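Long-range contacts in single-stranded DNA-binding protein WHY3, chloroplastic (Arabidopsis thaliana, PDB 4KOQ), which binds single-stranded DNA, maintaining plastid genome stability in chloroplasts by preventing illegitimate recombination and, in the nucleus, mediating transcriptional repression of the kinesin gene KP1: residues A21-R27 / F46-A52; S71-I75 / L155-I159; K102-K108 / N121-K127. All coordinates share one frame. Numbering follows the deposited sequence.

Interaction 1: A21-R27 / F46-A52; sequences ALTIEPR and FLLLQFA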
loop_
_atom_site.group_PDB
_atom_site.type_symbol
_atom_site.label_atom_id
_atom_site.label_comp_id
_atom_site.label_asym_id
_atom_site.label_seq_id
_atom_site.Cartn_x
_atom_site.Cartn_y
_atom_site.Cartn_z
ATOM N N ALA A 21 -7.386 18.425 -20.799
ATOM C CA ALA A 21 -7.287 18.191 -19.380
ATOM C C ALA A 21 -8.064 16.920 -19.011
ATOM O O ALA A 21 -9.038 16.559 -19.671
ATOM C CB ALA A 21 -7.885 19.390 -18.611
ATOM N N LEU A 22 -7.645 16.277 -17.931
ATOM C CA LEU A 22 -8.318 15.106 -17.377
ATOM C C LEU A 22 -8.428 15.293 -15.862
ATOM O O LEU A 22 -7.437 15.611 -15.218
ATOM C CB LEU A 22 -7.454 13.857 -17.640
ATOM C CG LEU A 22 -7.893 12.561 -16.957
ATOM C CD1 LEU A 22 -9.295 12.138 -17.362
ATOM C CD2 LEU A 22 -6.877 11.459 -17.213
ATOM N N THR A 23 -9.611 15.120 -15.311
ATOM C CA THR A 23 -9.781 15.116 -13.870
ATOM C C THR A 23 -10.397 13.784 -13.464
ATOM O O THR A 23 -11.261 13.248 -14.148
ATOM C CB THR A 23 -10.708 16.282 -13.401
ATOM O OG1 THR A 23 -10.191 17.521 -13.874
ATOM C CG2 THR A 23 -10.772 16.343 -11.925
ATOM N N ILE A 24 -9.912 13.234 -12.359
ATOM C CA ILE A 24 -10.312 11.927 -11.856
ATOM C C ILE A 24 -10.811 12.071 -10.432
ATOM O O ILE A 24 -10.074 12.530 -9.554
ATOM C CB ILE A 24 -9.128 10.950 -11.848
ATOM C CG1 ILE A 24 -8.549 10.879 -13.263
ATOM C CG2 ILE A 24 -9.546 9.580 -11.389
ATOM C CD1 ILE A 24 -7.312 10.060 -13.383
ATOM N N GLU A 25 -12.064 11.686 -10.231
ATOM C CA GLU A 25 -12.736 11.825 -8.925
ATOM C C GLU A 25 -13.251 10.499 -8.400
ATOM O O GLU A 25 -13.972 9.782 -9.069
ATOM C CB GLU A 25 -13.927 12.796 -8.997
ATOM C CG GLU A 25 -14.561 13.037 -7.603
ATOM C CD GLU A 25 -14.325 14.433 -6.987
ATOM O OE1 GLU A 25 -14.431 15.431 -7.743
ATOM O OE2 GLU A 25 -14.053 14.529 -5.743
ATOM N N PRO A 26 -12.910 10.171 -7.163
ATOM C CA PRO A 26 -13.472 8.927 -6.652
ATOM C C PRO A 26 -14.943 9.074 -6.241
ATOM O O PRO A 26 -15.412 10.163 -5.879
ATOM C CB PRO A 26 -12.580 8.603 -5.460
ATOM C CG PRO A 26 -11.853 9.813 -5.166
ATOM C CD PRO A 26 -11.933 10.771 -6.250
ATOM N N ARG A 27 -15.652 7.960 -6.315
ATOM C CA ARG A 27 -17.065 7.871 -5.942
ATOM C C ARG A 27 -17.239 6.666 -5.037
ATOM O O ARG A 27 -16.769 5.568 -5.343
ATOM C CB ARG A 27 -17.906 7.669 -7.192
ATOM C CG ARG A 27 -17.964 8.860 -8.093
ATOM C CD ARG A 27 -18.731 9.977 -7.390
ATOM N NE ARG A 27 -19.046 11.059 -8.306
ATOM C CZ ARG A 27 -18.498 12.268 -8.271
ATOM N NH1 ARG A 27 -17.598 12.592 -7.355
ATOM N NH2 ARG A 27 -18.858 13.170 -9.158
ATOM N N PHE A 46 -16.397 3.624 -7.729
ATOM C CA PHE A 46 -15.747 3.694 -9.053
ATOM C C PHE A 46 -15.033 5.024 -9.138
ATOM O O PHE A 46 -15.103 5.829 -8.203
ATOM C CB PHE A 46 -16.773 3.567 -10.194
ATOM C CG PHE A 46 -17.834 4.649 -10.196
ATOM C CD1 PHE A 46 -18.937 4.537 -9.370
ATOM C CD2 PHE A 46 -17.741 5.752 -11.030
ATOM C CE1 PHE A 46 -19.928 5.533 -9.361
ATOM C CE2 PHE A 46 -18.731 6.745 -11.026
ATOM C CZ PHE A 46 -19.823 6.623 -10.179
ATOM N N LEU A 47 -14.331 5.248 -10.252
ATOM C CA LEU A 47 -13.679 6.508 -10.500
ATOM C C LEU A 47 -14.336 7.186 -11.694
ATOM O O LEU A 47 -14.557 6.561 -12.747
ATOM C CB LEU A 47 -12.183 6.295 -10.851
ATOM C CG LEU A 47 -11.330 5.705 -9.719
ATOM C CD1 LEU A 47 -9.873 5.571 -10.117
ATOM C CD2 LEU A 47 -11.433 6.493 -8.434
ATOM N N LEU A 48 -14.623 8.464 -11.543
ATOM C CA LEU A 48 -15.190 9.257 -12.616
ATOM C C LEU A 48 -14.094 10.072 -13.294
ATOM O O LEU A 48 -13.449 10.925 -12.676
ATOM C CB LEU A 48 -16.227 10.245 -12.058
ATOM C CG LEU A 48 -16.952 11.084 -13.123
ATOM C CD1 LEU A 48 -17.644 10.182 -14.126
ATOM C CD2 LEU A 48 -17.947 12.039 -12.482
ATOM N N LEU A 49 -13.904 9.798 -14.570
ATOM C CA LEU A 49 -12.945 10.509 -15.394
ATOM C C LEU A 49 -13.663 11.548 -16.238
ATOM O O LEU A 49 -14.631 11.215 -16.899
ATOM C CB LEU A 49 -12.292 9.550 -16.379
ATOM C CG LEU A 49 -11.706 8.222 -15.903
ATOM C CD1 LEU A 49 -10.725 7.679 -16.941
ATOM C CD2 LEU A 49 -11.047 8.327 -14.605
ATOM N N GLN A 50 -13.172 12.785 -16.215
ATOM C CA GLN A 50 -13.738 13.872 -17.021
ATOM C C GLN A 50 -12.670 14.433 -17.922
ATOM O O GLN A 50 -11.633 14.865 -17.443
ATOM C CB GLN A 50 -14.279 14.963 -16.101
ATOM C CG GLN A 50 -15.250 14.398 -15.042
ATOM C CD GLN A 50 -16.024 15.494 -14.288
ATOM O OE1 GLN A 50 -16.593 16.413 -14.889
ATOM N NE2 GLN A 50 -16.044 15.390 -12.979
ATOM N N PHE A 51 -12.913 14.414 -19.233
ATOM C CA PHE A 51 -11.929 14.869 -20.214
ATOM C C PHE A 51 -12.484 16.142 -20.837
ATOM O O PHE A 51 -13.680 16.188 -21.176
ATOM C CB PHE A 51 -11.751 13.861 -21.362
ATOM C CG PHE A 51 -11.119 12.516 -20.975
ATOM C CD1 PHE A 51 -11.845 11.541 -20.304
ATOM C CD2 PHE A 51 -9.819 12.222 -21.376
ATOM C CE1 PHE A 51 -11.270 10.329 -19.993
ATOM C CE2 PHE A 51 -9.250 11.007 -21.082
ATOM C CZ PHE A 51 -9.978 10.062 -20.393
ATOM N N ALA A 52 -11.633 17.140 -21.001
ATOM C CA ALA A 52 -12.051 18.381 -21.686
ATOM C C ALA A 52 -10.997 18.875 -22.647
ATOM O O ALA A 52 -9.796 18.880 -22.339
ATOM C CB ALA A 52 -12.346 19.448 -20.654
#
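Backbone hydrogen bonds carry this antiparallel pairing. Four hydrogen-bonded pairs, Ala21 with Ala52, Thr23 with Gln50, Glu25 with Leu48 and Arg27 with Phe46, each exchange two N-H···O bonds. Most are near 2.9 Å, as for Thr23 N to Gln50 O and Glu25 N to Leu48 O; at the last pair both bonds are more bent, Arg27 N to Phe46 O (2.9 Å) the most, and Phe46 N to Arg27 O is the longest at 3.1 Å. Between them, at the non-hydrogen-bonded pairs, CA-H···O contacts fill in, such as Leu22 CA to Gln50 O at 3.3 Å. The short segment axes approach to 4.6 Å at 156°. Strands 20-33 and 39-56 form a beta hairpin in the middle of a four-stranded antiparallel sheet, one of the two sheets of the Whirly fold; strands 9-16 and 59-70 flank it. Ala21 and Leu22 also belong to a region required, by similarity, for single-stranded DNA binding. Apolar packing is concentrated on the face bearing Leu22, Ile24, Pro26, Leu47, Leu49 and Phe51. Leu22 CD1 makes a CH-pi contact over the Phe51 ring, 3.7 Å from its centroid; Ile24 CG2 meets Leu49 CD2 at 3.8 Å, and Pro26 CB meets Leu47 CD2 at 3.8 Å. Helix 141-158 touches this face through Leu147 and Phe151, and Trp161 of the second subunit packs on Ile24, Pro26 and Leu47. On the other face Arg27 CB lies 3.7 Å above the Phe46 ring centroid, a second CH-pi contact. Three polar side chains there bond to neighbouring strands: Thr23 to Ser14, Glu25 to the Val11 amide, Gln50 to Lys65.

Interaction 2: S71-I75 / L155-I159; sequences SVTEI and LPHLI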
loop_
_atom_site.group_PDB
_atom_site.type_symbol
_atom_site.label_atom_id
_atom_site.label_comp_id
_atom_site.label_asym_id
_atom_site.label_seq_id
_atom_site.Cartn_x
_atom_site.Cartn_y
_atom_site.Cartn_z
ATOM N N SER A 71 -14.685 1.277 -13.578
ATOM C CA SER A 71 -15.034 0.301 -12.562
ATOM C C SER A 71 -13.798 -0.235 -11.852
ATOM O O SER A 71 -12.646 -0.105 -12.318
ATOM C CB SER A 71 -15.775 -0.872 -13.192
ATOM O OG SER A 71 -14.840 -1.659 -13.908
ATOM N N VAL A 72 -14.045 -0.900 -10.731
ATOM C CA VAL A 72 -12.987 -1.612 -10.023
ATOM C C VAL A 72 -12.176 -2.533 -10.930
ATOM O O VAL A 72 -10.946 -2.545 -10.864
ATOM C CB VAL A 72 -13.632 -2.372 -8.848
ATOM C CG1 VAL A 72 -12.747 -3.434 -8.320
ATOM C CG2 VAL A 72 -14.039 -1.372 -7.764
ATOM N N THR A 73 -12.841 -3.340 -11.761
ATOM C CA THR A 73 -12.109 -4.277 -12.635
ATOM C C THR A 73 -11.267 -3.521 -13.645
ATOM O O THR A 73 -10.149 -3.883 -13.907
ATOM C CB THR A 73 -13.079 -5.229 -13.378
ATOM O OG1 THR A 73 -13.797 -5.996 -12.406
ATOM C CG2 THR A 73 -12.329 -6.181 -14.299
ATOM N N GLU A 74 -11.812 -2.439 -14.176
ATOM C CA GLU A 74 -11.058 -1.595 -15.114
ATOM C C GLU A 74 -9.840 -0.925 -14.501
ATOM O O GLU A 74 -8.784 -0.869 -15.116
ATOM C CB GLU A 74 -12.001 -0.576 -15.762
ATOM C CG GLU A 74 -12.952 -1.219 -16.733
ATOM C CD GLU A 74 -14.183 -0.379 -17.111
ATOM O OE1 GLU A 74 -14.449 0.685 -16.510
ATOM O OE2 GLU A 74 -14.945 -0.823 -18.019
ATOM N N ILE A 75 -9.974 -0.470 -13.252
ATOM C CA ILE A 75 -8.846 -0.021 -12.484
ATOM C C ILE A 75 -7.847 -1.141 -12.374
ATOM O O ILE A 75 -6.654 -0.938 -12.526
ATOM C CB ILE A 75 -9.271 0.473 -11.090
ATOM C CG1 ILE A 75 -10.171 1.689 -11.236
ATOM C CG2 ILE A 75 -8.010 0.740 -10.272
ATOM C CD1 ILE A 75 -11.124 1.955 -10.072
ATOM N N LEU A 155 -8.648 1.170 -4.359
ATOM C CA LEU A 155 -9.382 -0.046 -4.652
ATOM C C LEU A 155 -10.064 -0.699 -3.426
ATOM O O LEU A 155 -11.237 -1.043 -3.496
ATOM C CB LEU A 155 -8.493 -1.043 -5.389
ATOM C CG LEU A 155 -8.418 -0.978 -6.918
ATOM C CD1 LEU A 155 -7.279 -1.849 -7.431
ATOM C CD2 LEU A 155 -9.679 -1.401 -7.586
ATOM N N PRO A 156 -9.334 -0.861 -2.307
ATOM C CA PRO A 156 -9.970 -1.433 -1.092
ATOM C C PRO A 156 -11.131 -0.628 -0.538
ATOM O O PRO A 156 -12.080 -1.215 -0.003
ATOM C CB PRO A 156 -8.823 -1.541 -0.087
ATOM C CG PRO A 156 -7.654 -0.973 -0.729
ATOM C CD PRO A 156 -7.880 -0.715 -2.156
ATOM N N HIS A 157 -11.113 0.684 -0.731
ATOM C CA HIS A 157 -12.237 1.526 -0.361
ATOM C C HIS A 157 -13.395 1.357 -1.282
ATOM O O HIS A 157 -14.538 1.329 -0.828
ATOM C CB HIS A 157 -11.782 2.989 -0.356
ATOM C CG HIS A 157 -10.675 3.235 0.610
ATOM N ND1 HIS A 157 -10.905 3.600 1.919
ATOM C CD2 HIS A 157 -9.330 3.133 0.473
ATOM C CE1 HIS A 157 -9.746 3.709 2.549
ATOM N NE2 HIS A 157 -8.776 3.415 1.700
ATOM N N LEU A 158 -13.131 1.215 -2.586
ATOM C CA LEU A 158 -14.213 1.089 -3.537
ATOM C C LEU A 158 -14.999 -0.205 -3.375
ATOM O O LEU A 158 -16.204 -0.246 -3.737
ATOM C CB LEU A 158 -13.767 1.228 -4.993
ATOM C CG LEU A 158 -13.011 2.507 -5.348
ATOM C CD1 LEU A 158 -12.638 2.526 -6.822
ATOM C CD2 LEU A 158 -13.722 3.769 -4.976
ATOM N N ILE A 159 -14.336 -1.241 -2.879
ATOM C CA ILE A 159 -14.998 -2.526 -2.658
ATOM C C ILE A 159 -15.530 -2.677 -1.218
ATOM O O ILE A 159 -16.048 -3.729 -0.850
ATOM C CB ILE A 159 -14.113 -3.708 -3.017
ATOM C CG1 ILE A 159 -12.915 -3.806 -2.093
ATOM C CG2 ILE A 159 -13.647 -3.585 -4.471
ATOM C CD1 ILE A 159 -12.064 -5.093 -2.286
#
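Val72, in the first turn of helix 72-79, is the bump of this contact. Its two methyls fit a hollow at the C-terminal end of helix 141-158: CG1 lies 3.8 Å from Leu155 CD2 and 4.0 Å from Ile159 CG2, while CG2 lies 3.8 Å from Leu158 CB. Leu155 returns the fit, its side chain reaching between Val72 and Ile75, with Leu155 CG 3.8 Å from Ile75 CG2. Ile75 points toward the other segment and meets Leu158 tip to tip, CD1 to CD1 at 3.6 Å. No hydrogen bond crosses the contact; all five touching residues are buried. The start of helix 72-79 is secured on its own side by a capping box: Ser71 OG accepts from Glu74 N at 3.1 Å, and Glu74 OE1 accepts from Ser71 N at 3.0 Å. The N-terminal turn of helix 72-79 packs on the C-terminal turn of helix 141-158, where Leu158 is also backbone-bonded to Gly45. Around the contact, Ile75 lies on Leu47 of strand 39-56 and Leu70 of strand 59-70, and the long helix of the third subunit packs against Val72, Leu155 and Ile159 through its residues Val146, Ser149 and Ala150.

Interaction 3: K102-K108 / N121-K127; sequences KVRKVLK and NLSVQNK. With PO4 (phosphate ion), chain B.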
loop_
_atom_site.group_PDB
_atom_site.type_symbol
_atom_site.label_atom_id
_atom_site.label_comp_id
_atom_site.label_asym_id
_atom_site.label_seq_id
_atom_site.Cartn_x
_atom_site.Cartn_y
_atom_site.Cartn_z
ATOM N N LYS A 102 -27.375 3.117 -28.926
ATOM C CA LYS A 102 -27.282 4.320 -29.743
ATOM C C LYS A 102 -25.993 5.119 -29.492
ATOM O O LYS A 102 -25.539 5.859 -30.366
ATOM C CB LYS A 102 -28.489 5.206 -29.512
ATOM C CG LYS A 102 -29.778 4.606 -30.078
ATOM C CD LYS A 102 -30.951 5.493 -29.770
ATOM C CE LYS A 102 -32.279 4.814 -30.130
ATOM N NZ LYS A 102 -33.410 5.724 -29.821
ATOM N N VAL A 103 -25.420 4.958 -28.299
ATOM C CA VAL A 103 -24.201 5.681 -27.921
ATOM C C VAL A 103 -23.186 4.710 -27.352
ATOM O O VAL A 103 -23.517 3.857 -26.520
ATOM C CB VAL A 103 -24.508 6.781 -26.906
ATOM C CG1 VAL A 103 -23.214 7.491 -26.438
ATOM C CG2 VAL A 103 -25.463 7.783 -27.518
ATOM N N ARG A 104 -21.946 4.819 -27.823
ATOM C CA ARG A 104 -20.872 3.986 -27.313
ATOM C C ARG A 104 -19.757 4.881 -26.792
ATOM O O ARG A 104 -19.360 5.804 -27.469
ATOM C CB ARG A 104 -20.349 3.117 -28.445
ATOM C CG ARG A 104 -19.343 2.067 -28.056
ATOM C CD ARG A 104 -19.298 0.937 -29.099
ATOM N NE ARG A 104 -18.010 0.838 -29.789
ATOM C CZ ARG A 104 -17.747 1.307 -31.010
ATOM N NH1 ARG A 104 -18.684 1.925 -31.724
ATOM N NH2 ARG A 104 -16.536 1.156 -31.526
ATOM N N LYS A 105 -19.249 4.578 -25.608
ATOM C CA LYS A 105 -18.089 5.299 -25.074
ATOM C C LYS A 105 -16.977 4.301 -24.976
ATOM O O LYS A 105 -17.148 3.230 -24.412
ATOM C CB LYS A 105 -18.371 5.865 -23.703
ATOM C CG LYS A 105 -19.475 6.912 -23.659
ATOM C CD LYS A 105 -19.573 7.494 -22.241
ATOM C CE LYS A 105 -20.478 8.696 -22.183
ATOM N NZ LYS A 105 -20.496 9.249 -20.831
ATOM N N VAL A 106 -15.833 4.675 -25.534
ATOM C CA VAL A 106 -14.690 3.830 -25.549
ATOM C C VAL A 106 -13.516 4.567 -24.950
ATOM O O VAL A 106 -13.125 5.637 -25.444
ATOM C CB VAL A 106 -14.299 3.451 -26.986
ATOM C CG1 VAL A 106 -13.156 2.444 -26.943
ATOM C CG2 VAL A 106 -15.500 2.862 -27.717
ATOM N N LEU A 107 -12.933 3.976 -23.912
ATOM C CA LEU A 107 -11.713 4.533 -23.322
ATOM C C LEU A 107 -10.587 3.613 -23.725
ATOM O O LEU A 107 -10.673 2.420 -23.520
ATOM C CB LEU A 107 -11.786 4.565 -21.802
ATOM C CG LEU A 107 -10.501 5.066 -21.141
ATOM C CD1 LEU A 107 -10.273 6.534 -21.443
ATOM C CD2 LEU A 107 -10.507 4.848 -19.656
ATOM N N LYS A 108 -9.556 4.159 -24.348
ATOM C CA LYS A 108 -8.380 3.377 -24.682
ATOM C C LYS A 108 -7.144 3.964 -24.018
ATOM O O LYS A 108 -6.970 5.185 -23.970
ATOM C CB LYS A 108 -8.147 3.313 -26.200
ATOM C CG LYS A 108 -7.103 2.319 -26.582
ATOM C CD LYS A 108 -6.988 2.064 -28.072
ATOM C CE LYS A 108 -6.118 0.847 -28.315
ATOM N NZ LYS A 108 -5.527 0.884 -29.672
ATOM N N ASN A 121 -7.358 7.962 -24.385
ATOM C CA ASN A 121 -8.293 8.494 -25.370
ATOM C C ASN A 121 -9.703 8.148 -24.959
ATOM O O ASN A 121 -9.988 6.992 -24.719
ATOM C CB ASN A 121 -7.952 7.879 -26.721
ATOM C CG ASN A 121 -8.981 8.202 -27.794
ATOM O OD1 ASN A 121 -9.409 7.325 -28.528
ATOM N ND2 ASN A 121 -9.397 9.455 -27.860
ATOM N N LEU A 122 -10.595 9.128 -24.855
ATOM C CA LEU A 122 -12.011 8.809 -24.719
ATOM C C LEU A 122 -12.751 9.218 -25.989
ATOM O O LEU A 122 -12.654 10.376 -26.390
ATOM C CB LEU A 122 -12.593 9.536 -23.522
ATOM C CG LEU A 122 -14.092 9.400 -23.282
ATOM C CD1 LEU A 122 -14.571 7.975 -23.118
ATOM C CD2 LEU A 122 -14.505 10.237 -22.071
ATOM N N SER A 123 -13.482 8.276 -26.590
ATOM C CA SER A 123 -14.234 8.556 -27.814
ATOM C C SER A 123 -15.665 8.253 -27.471
ATOM O O SER A 123 -15.957 7.185 -26.973
ATOM C CB SER A 123 -13.697 7.704 -28.988
ATOM O OG SER A 123 -14.580 7.674 -30.116
ATOM N N VAL A 124 -16.550 9.217 -27.705
ATOM C CA VAL A 124 -17.959 9.041 -27.424
ATOM C C VAL A 124 -18.678 9.147 -28.783
ATOM O O VAL A 124 -18.607 10.176 -29.411
ATOM C CB VAL A 124 -18.471 10.135 -26.492
ATOM C CG1 VAL A 124 -19.947 9.940 -26.230
ATOM C CG2 VAL A 124 -17.682 10.151 -25.134
ATOM N N GLN A 125 -19.346 8.079 -29.193
ATOM C CA GLN A 125 -19.756 7.921 -30.573
ATOM C C GLN A 125 -21.263 7.832 -30.607
ATOM O O GLN A 125 -21.848 6.975 -29.949
ATOM C CB GLN A 125 -19.139 6.658 -31.161
ATOM C CG GLN A 125 -17.609 6.611 -31.074
ATOM C CD GLN A 125 -17.059 5.209 -31.262
ATOM O OE1 GLN A 125 -17.781 4.298 -31.665
ATOM N NE2 GLN A 125 -15.781 5.025 -30.960
ATOM N N ASN A 126 -21.881 8.746 -31.340
ATOM C CA ASN A 126 -23.311 8.688 -31.601
ATOM C C ASN A 126 -23.505 8.430 -33.078
ATOM O O ASN A 126 -23.404 9.360 -33.878
ATOM C CB ASN A 126 -23.973 10.005 -31.223
ATOM C CG ASN A 126 -25.483 9.968 -31.383
ATOM O OD1 ASN A 126 -26.015 9.279 -32.257
ATOM N ND2 ASN A 126 -26.179 10.698 -30.529
ATOM N N LYS A 127 -23.773 7.175 -33.433
ATOM C CA LYS A 127 -23.815 6.750 -34.839
ATOM C C LYS A 127 -24.990 7.350 -35.610
ATOM O O LYS A 127 -24.819 7.815 -36.743
ATOM C CB LYS A 127 -23.862 5.222 -34.949
ATOM C CG LYS A 127 -25.178 4.610 -34.515
ATOM C CD LYS A 127 -25.082 3.100 -34.396
ATOM C CE LYS A 127 -24.683 2.690 -32.995
ATOM N NZ LYS A 127 -23.398 3.306 -32.545
HETATM P P PO4 B . -19.990 5.896 -18.387
HETATM O O1 PO4 B . -19.581 7.325 -18.588
HETATM O O2 PO4 B . -20.968 5.472 -19.455
HETATM O O3 PO4 B . -18.835 4.957 -18.449
HETATM O O4 PO4 B . -20.602 5.765 -17.006
HETATM O O HOH W 1 -11.111 5.387 -27.696
#
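Arg104 lays its guanidinium against the side chain of Gln125, whose OE1 sits over one face of the group; NH1 and OE1 are only 2.5 Å apart, yet the angle is too poor for a hydrogen bond. Both residues belong to the beta hairpin of strands 103-111 and 117-126, the central pair of the second four-stranded antiparallel sheet of the Whirly fold. Six backbone bonds hold the hairpin arms here, two each at Arg104 with Gln125, Val106 with Ser123 and Lys108 with Asn121, the shortest from Asn121 N to Lys108 O at 2.8 Å. On the face with Arg104 and Gln125, Gln125 NE2 also donates to Ser123 OG at 3.0 Å, a hydroxyl that has Asp132 of strand 131-140 as a further partner. Across the opposite face, Val103 CG1 touches Val124 CG1 at 4.1 Å and Leu107 CD1 touches Leu122 CB at 4.3 Å; Leu107 and Leu122 both pack on Phe68 of the other sheet. Lys105, on this same face, stretches its ammonium to the backbone oxygen of Val67 and to a phosphate ion, probably from the crystallisation liquor, which His91 and Ser69 also bind. Beside Asn121, one water bridges the two strands, donating to Val106 O at 3.0 Å and to Asn121 OD1 at 2.7 Å.

In the fold
Interaction 1 sits between the other two, its centre about 5 Å from the centre of the folded chain. That centre is about 14 Å from the centre of interaction 2, where Leu47 CG meets Ile75 CD1 at 3.8 Å, and about 16 Å from that of interaction 3, where Phe51 CD1 meets Leu122 CD2 at 3.4 Å and Leu49 CD1 meets Leu107 CD2 at 3.9 Å. The hydrophobic face of the first sheet thus packs on both the second sheet and the helices. Interactions 2 and 3 do not touch: their nearest atoms are about 7 Å apart, although along the sequence interaction 3 is nested within the loop that interaction 2 closes. The phosphate bound by Lys105 also lies about 6 Å from the side chain of Leu48.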